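Local coordinates for protein oxidoreductase (Listeria innocua, PDB 3E18) that binds NAD in a Rossmann-fold domain and is probably a dehydrogenase of the GFO/IDH/MocA family, its substrate not being known, at residues I133-E136 with M137-K141; A304-F307 with Y308-F311. All coordinates share one frame; numbering follows the deposited sequence.

Contact 1: I133-E136 with M137-K141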
loop_
_atom_site.group_PDB
_atom_site.type_symbol
_atom_site.label_atom_id
_atom_site.label_comp_id
_atom_site.label_asym_id
_atom_site.label_seq_id
_atom_site.Cartn_x
_atom_site.Cartn_y
_atom_site.Cartn_z
ATOM N N ILE A 133 2.488 19.754 -8.875
ATOM C CA ILE A 133 1.845 20.051 -7.567
ATOM C C ILE A 133 2.576 19.346 -6.414
ATOM O O ILE A 133 2.904 19.984 -5.417
ATOM C CB ILE A 133 0.341 19.712 -7.572
ATOM C CG1 ILE A 133 -0.406 20.656 -8.517
ATOM C CG2 ILE A 133 -0.271 19.813 -6.168
ATOM C CD1 ILE A 133 -1.821 20.226 -8.824
ATOM N N ILE A 134 2.867 18.050 -6.570
ATOM C CA ILE A 134 3.627 17.302 -5.554
ATOM C C ILE A 134 5.044 17.869 -5.368
ATOM O O ILE A 134 5.563 17.962 -4.237
ATOM C CB ILE A 134 3.689 15.768 -5.899
ATOM C CG1 ILE A 134 2.268 15.196 -6.099
ATOM C CG2 ILE A 134 4.400 14.982 -4.821
ATOM C CD1 ILE A 134 1.379 15.255 -4.848
ATOM N N LYS A 135 5.666 18.242 -6.483
ATOM C CA LYS A 135 6.990 18.858 -6.469
ATOM C C LYS A 135 6.944 20.189 -5.730
ATOM O O LYS A 135 7.821 20.489 -4.936
ATOM C CB LYS A 135 7.500 19.052 -7.902
ATOM C CG LYS A 135 8.932 19.539 -7.997
ATOM C CD LYS A 135 9.434 19.366 -9.423
ATOM C CE LYS A 135 10.952 19.392 -9.483
ATOM N NZ LYS A 135 11.451 20.789 -9.407
ATOM N N GLU A 136 5.906 20.979 -5.982
ATOM C CA GLU A 136 5.706 22.221 -5.203
ATOM C C GLU A 136 5.584 21.940 -3.696
ATOM O O GLU A 136 6.301 22.554 -2.883
ATOM C CB GLU A 136 4.490 23.005 -5.723
ATOM C CG GLU A 136 4.180 24.318 -4.959
ATOM C CD GLU A 136 5.160 25.466 -5.236
ATOM O OE1 GLU A 136 6.067 25.313 -6.084
ATOM O OE2 GLU A 136 5.004 26.540 -4.607
ATOM N N MET A 137 4.722 20.984 -3.337
ATOM C CA MET A 137 4.539 20.595 -1.930
ATOM C C MET A 137 5.843 20.115 -1.306
ATOM O O MET A 137 6.167 20.491 -0.185
ATOM C CB MET A 137 3.446 19.526 -1.777
ATOM C CG MET A 137 2.070 19.980 -2.216
ATOM S SD MET A 137 0.855 18.660 -2.264
ATOM C CE MET A 137 0.812 18.172 -0.547
ATOM N N PHE A 138 6.591 19.307 -2.055
ATOM C CA PHE A 138 7.844 18.706 -1.597
ATOM C C PHE A 138 8.884 19.789 -1.306
ATOM O O PHE A 138 9.529 19.776 -0.258
ATOM C CB PHE A 138 8.349 17.714 -2.670
ATOM C CG PHE A 138 9.515 16.858 -2.240
ATOM C CD1 PHE A 138 9.304 15.643 -1.598
ATOM C CD2 PHE A 138 10.824 17.239 -2.525
ATOM C CE1 PHE A 138 10.388 14.846 -1.199
ATOM C CE2 PHE A 138 11.901 16.454 -2.138
ATOM C CZ PHE A 138 11.684 15.254 -1.478
ATOM N N GLU A 139 9.028 20.733 -2.232
ATOM C CA GLU A 139 10.066 21.771 -2.143
ATOM C C GLU A 139 9.715 22.879 -1.153
ATOM O O GLU A 139 10.576 23.368 -0.419
ATOM C CB GLU A 139 10.316 22.379 -3.523
ATOM C CG GLU A 139 11.000 21.431 -4.491
ATOM C CD GLU A 139 11.038 21.962 -5.904
ATOM O OE1 GLU A 139 10.323 22.944 -6.201
ATOM O OE2 GLU A 139 11.784 21.385 -6.721
ATOM N N GLN A 140 8.443 23.257 -1.125
ATOM C CA GLN A 140 7.981 24.335 -0.240
ATOM C C GLN A 140 7.597 23.874 1.158
ATOM O O GLN A 140 7.174 24.687 1.989
ATOM C CB GLN A 140 6.838 25.119 -0.893
ATOM C CG GLN A 140 7.284 25.867 -2.165
ATOM C CD GLN A 140 8.541 26.708 -1.950
ATOM O OE1 GLN A 140 8.664 27.426 -0.951
ATOM N NE2 GLN A 140 9.480 26.617 -2.885
ATOM N N LYS A 141 7.749 22.569 1.397
ATOM C CA LYS A 141 7.388 21.921 2.659
ATOM C C LYS A 141 5.943 22.175 3.097
ATOM O O LYS A 141 5.683 22.396 4.270
ATOM C CB LYS A 141 8.388 22.272 3.772
ATOM C CG LYS A 141 9.807 21.776 3.513
ATOM C CD LYS A 141 10.796 22.471 4.437
ATOM C CE LYS A 141 12.244 22.157 4.076
ATOM N NZ LYS A 141 12.850 21.122 4.962
HETATM O O HOH W 1 8.451 25.178 -5.639
#
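The last turns of the amphipathic helix 129-140 carry this contact, a worked case of an i to i+4 salt bridge on the outer side of a helix whose inner side is apolar. Lys135 and Glu139, one turn apart, are joined by Lys135 NZ and Glu139 OE2 at 2.8 Å. The ammonium group meets the oxygen on its syn side, though 27° out of the carboxylate plane. Lys135 gets there because CG stands anti to the backbone N (chi1 -173°) and the otherwise extended chain bends only at its last torsion; its CG also lies 3.6 Å from Glu139 OE2, so the lysine chain runs past the carboxylate before its tip turns in.

Further round, Glu136 lies near Gln140, its OE2 3.4 Å from Gln140 CG, with carboxylate and amide planes 30° apart. A water lies between Glu139 and Gln140, donating to Glu139 OE1 at 3.0 Å and accepting from Gln140 NE2; its approach to Glu136 OE1 is too short to be a sure bond. The OE1 atoms of Glu136 and Glu139, like charges, stay 4.9 Å apart. Beneath runs the helical ladder, from Met137 N to Ile133 O through to Gln140 N and Glu136 O, before Lys141 leaves helical geometry with positive phi.

On the buried side the sulfur of Met137 packs against Ile133 CG2 at 4.2 Å and Ile134 CD1 at 4.3 Å. Ile134 and Met137 both reach Met146 of strand 146-154 and touch Trp239 and Val241 of strand 239-243, respectively, while Lys135 and Phe138 rest on Leu188 of helix 173-188.

Contact 2: A304-F307 with Y308-F311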
loop_
_atom_site.group_PDB
_atom_site.type_symbol
_atom_site.label_atom_id
_atom_site.label_comp_id
_atom_site.label_asym_id
_atom_site.label_seq_id
_atom_site.Cartn_x
_atom_site.Cartn_y
_atom_site.Cartn_z
ATOM N N ALA A 304 10.489 24.553 -16.571
ATOM C CA ALA A 304 10.680 25.391 -17.758
ATOM C C ALA A 304 12.091 25.290 -18.323
ATOM O O ALA A 304 13.067 25.209 -17.562
ATOM C CB ALA A 304 10.321 26.855 -17.447
ATOM N N PRO A 305 12.217 25.309 -19.662
ATOM C CA PRO A 305 11.173 25.382 -20.684
ATOM C C PRO A 305 10.605 24.007 -20.979
ATOM O O PRO A 305 10.883 23.070 -20.232
ATOM C CB PRO A 305 11.934 25.918 -21.906
ATOM C CG PRO A 305 13.308 25.387 -21.741
ATOM C CD PRO A 305 13.567 25.292 -20.257
ATOM N N SER A 306 9.822 23.890 -22.050
ATOM C CA SER A 306 9.293 22.618 -22.512
ATOM C C SER A 306 10.439 21.654 -22.827
ATOM O O SER A 306 11.590 22.077 -22.965
ATOM C CB SER A 306 8.421 22.823 -23.759
ATOM O OG SER A 306 9.212 23.048 -24.935
ATOM N N PHE A 307 10.125 20.363 -22.907
ATOM C CA PHE A 307 11.125 19.342 -23.239
ATOM C C PHE A 307 11.903 19.688 -24.520
ATOM O O PHE A 307 13.129 19.734 -24.527
ATOM C CB PHE A 307 10.462 17.962 -23.373
ATOM C CG PHE A 307 11.400 16.895 -23.849
ATOM C CD1 PHE A 307 12.181 16.198 -22.935
ATOM C CD2 PHE A 307 11.529 16.605 -25.208
ATOM C CE1 PHE A 307 13.052 15.223 -23.371
ATOM C CE2 PHE A 307 12.412 15.634 -25.655
ATOM C CZ PHE A 307 13.170 14.939 -24.739
ATOM N N TYR A 308 11.179 19.952 -25.598
ATOM C CA TYR A 308 11.814 20.200 -26.884
ATOM C C TYR A 308 12.569 21.519 -26.971
ATOM O O TYR A 308 13.556 21.596 -27.697
ATOM C CB TYR A 308 10.796 20.078 -28.020
ATOM C CG TYR A 308 10.697 18.686 -28.595
ATOM C CD1 TYR A 308 9.520 17.949 -28.489
ATOM C CD2 TYR A 308 11.787 18.101 -29.251
ATOM C CE1 TYR A 308 9.423 16.675 -29.028
ATOM C CE2 TYR A 308 11.697 16.835 -29.795
ATOM C CZ TYR A 308 10.509 16.129 -29.686
ATOM O OH TYR A 308 10.416 14.872 -30.224
ATOM N N ASN A 309 12.149 22.538 -26.214
ATOM C CA ASN A 309 12.912 23.784 -26.159
ATOM C C ASN A 309 14.170 23.598 -25.344
ATOM O O ASN A 309 15.216 24.176 -25.647
ATOM C CB ASN A 309 12.084 24.944 -25.601
ATOM C CG ASN A 309 11.138 25.525 -26.633
ATOM O OD1 ASN A 309 11.419 25.511 -27.831
ATOM N ND2 ASN A 309 10.010 26.040 -26.174
ATOM N N ASN A 310 14.072 22.766 -24.321
ATOM C CA ASN A 310 15.267 22.409 -23.563
ATOM C C ASN A 310 16.281 21.601 -24.398
ATOM O O ASN A 310 17.490 21.821 -24.292
ATOM C CB ASN A 310 14.898 21.629 -22.315
ATOM C CG ASN A 310 16.115 21.209 -21.532
ATOM O OD1 ASN A 310 16.329 20.025 -21.275
ATOM N ND2 ASN A 310 16.949 22.169 -21.205
ATOM N N PHE A 311 15.782 20.646 -25.178
ATOM C CA PHE A 311 16.595 19.857 -26.114
ATOM C C PHE A 311 17.377 20.777 -27.075
ATOM O O PHE A 311 18.584 20.612 -27.232
ATOM C CB PHE A 311 15.713 18.871 -26.906
ATOM C CG PHE A 311 16.461 18.077 -27.962
ATOM C CD1 PHE A 311 17.385 17.097 -27.600
ATOM C CD2 PHE A 311 16.225 18.302 -29.319
ATOM C CE1 PHE A 311 18.080 16.366 -28.573
ATOM C CE2 PHE A 311 16.904 17.573 -30.299
ATOM C CZ PHE A 311 17.835 16.609 -29.927
HETATM O O HOH W 2 8.859 26.332 -23.423
#
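From Ser306 the backbone turns into helix 307-315, Asn310 N donating to Ser306 O and Phe311 N to Phe307 O, each at 2.9 Å, the second in the plane of the carbonyl. Ser306 is the N-cap: its OG accepts from Asn309 N at 3.2 Å with an N-H...O angle of 156°. A chi1 of 76° sets that hydroxyl between the backbone N and the carbonyl carbon, from where it reaches over the first turn. Asn309 ND2 lies close to the same oxygen but is badly angled for a bond; instead it donates to a water, 3.0 Å away, which also accepts from Ser306 N. The amide oxygen of Asn309 is taken by Asp28 N. Pro305, preceded by a cis peptide bond, lies against the same turn, its CB 3.8 Å from Asn309 CB.

The N-cap thus starts a helix that packs on the NAD-binding Rossmann domain, although it follows strand 292-295 of the mixed sheet in sequence. Phe307 and Tyr308, neighbours in sequence, form a T-shaped pair: the edge of Phe307 points at the face of Tyr308, with the planes at 84° and the centroids 5.3 Å apart. Phe307 CD2 stands 4.0 Å above the tyrosine plane, offset toward the rim. Phe307 has a second edge-to-face partner in His122 and touches Val93, which places it against strands 91-95 and 119-122, its side chain about 6 Å from that of the NAD-binding residue Asn124. Tyr308 continues toward helix 15-25, where its OH is hydrogen-bonded to His20 ND1.

In the fold
Along the chain the N-terminal Rossmann sheet comes first, ending at strand 119-122, and helix 129-140 follows it directly; contact 1 lies in the second half of that helix and joins it to the mixed sheet through strands 146-154 and 239-243. The chain then builds most of that sheet, up to strand 292-295, after which contact 2 opens helix 307-315 back against the Rossmann strands; edge strand 348-349 joins later. Both contacts are local, so neither closes a long loop, and they follow in series without nesting or crossing. Their centres lie 21 Å apart: contact 1 lies on a helix packed against the mixed sheet, contact 2 on one packed against the nucleotide-binding domain.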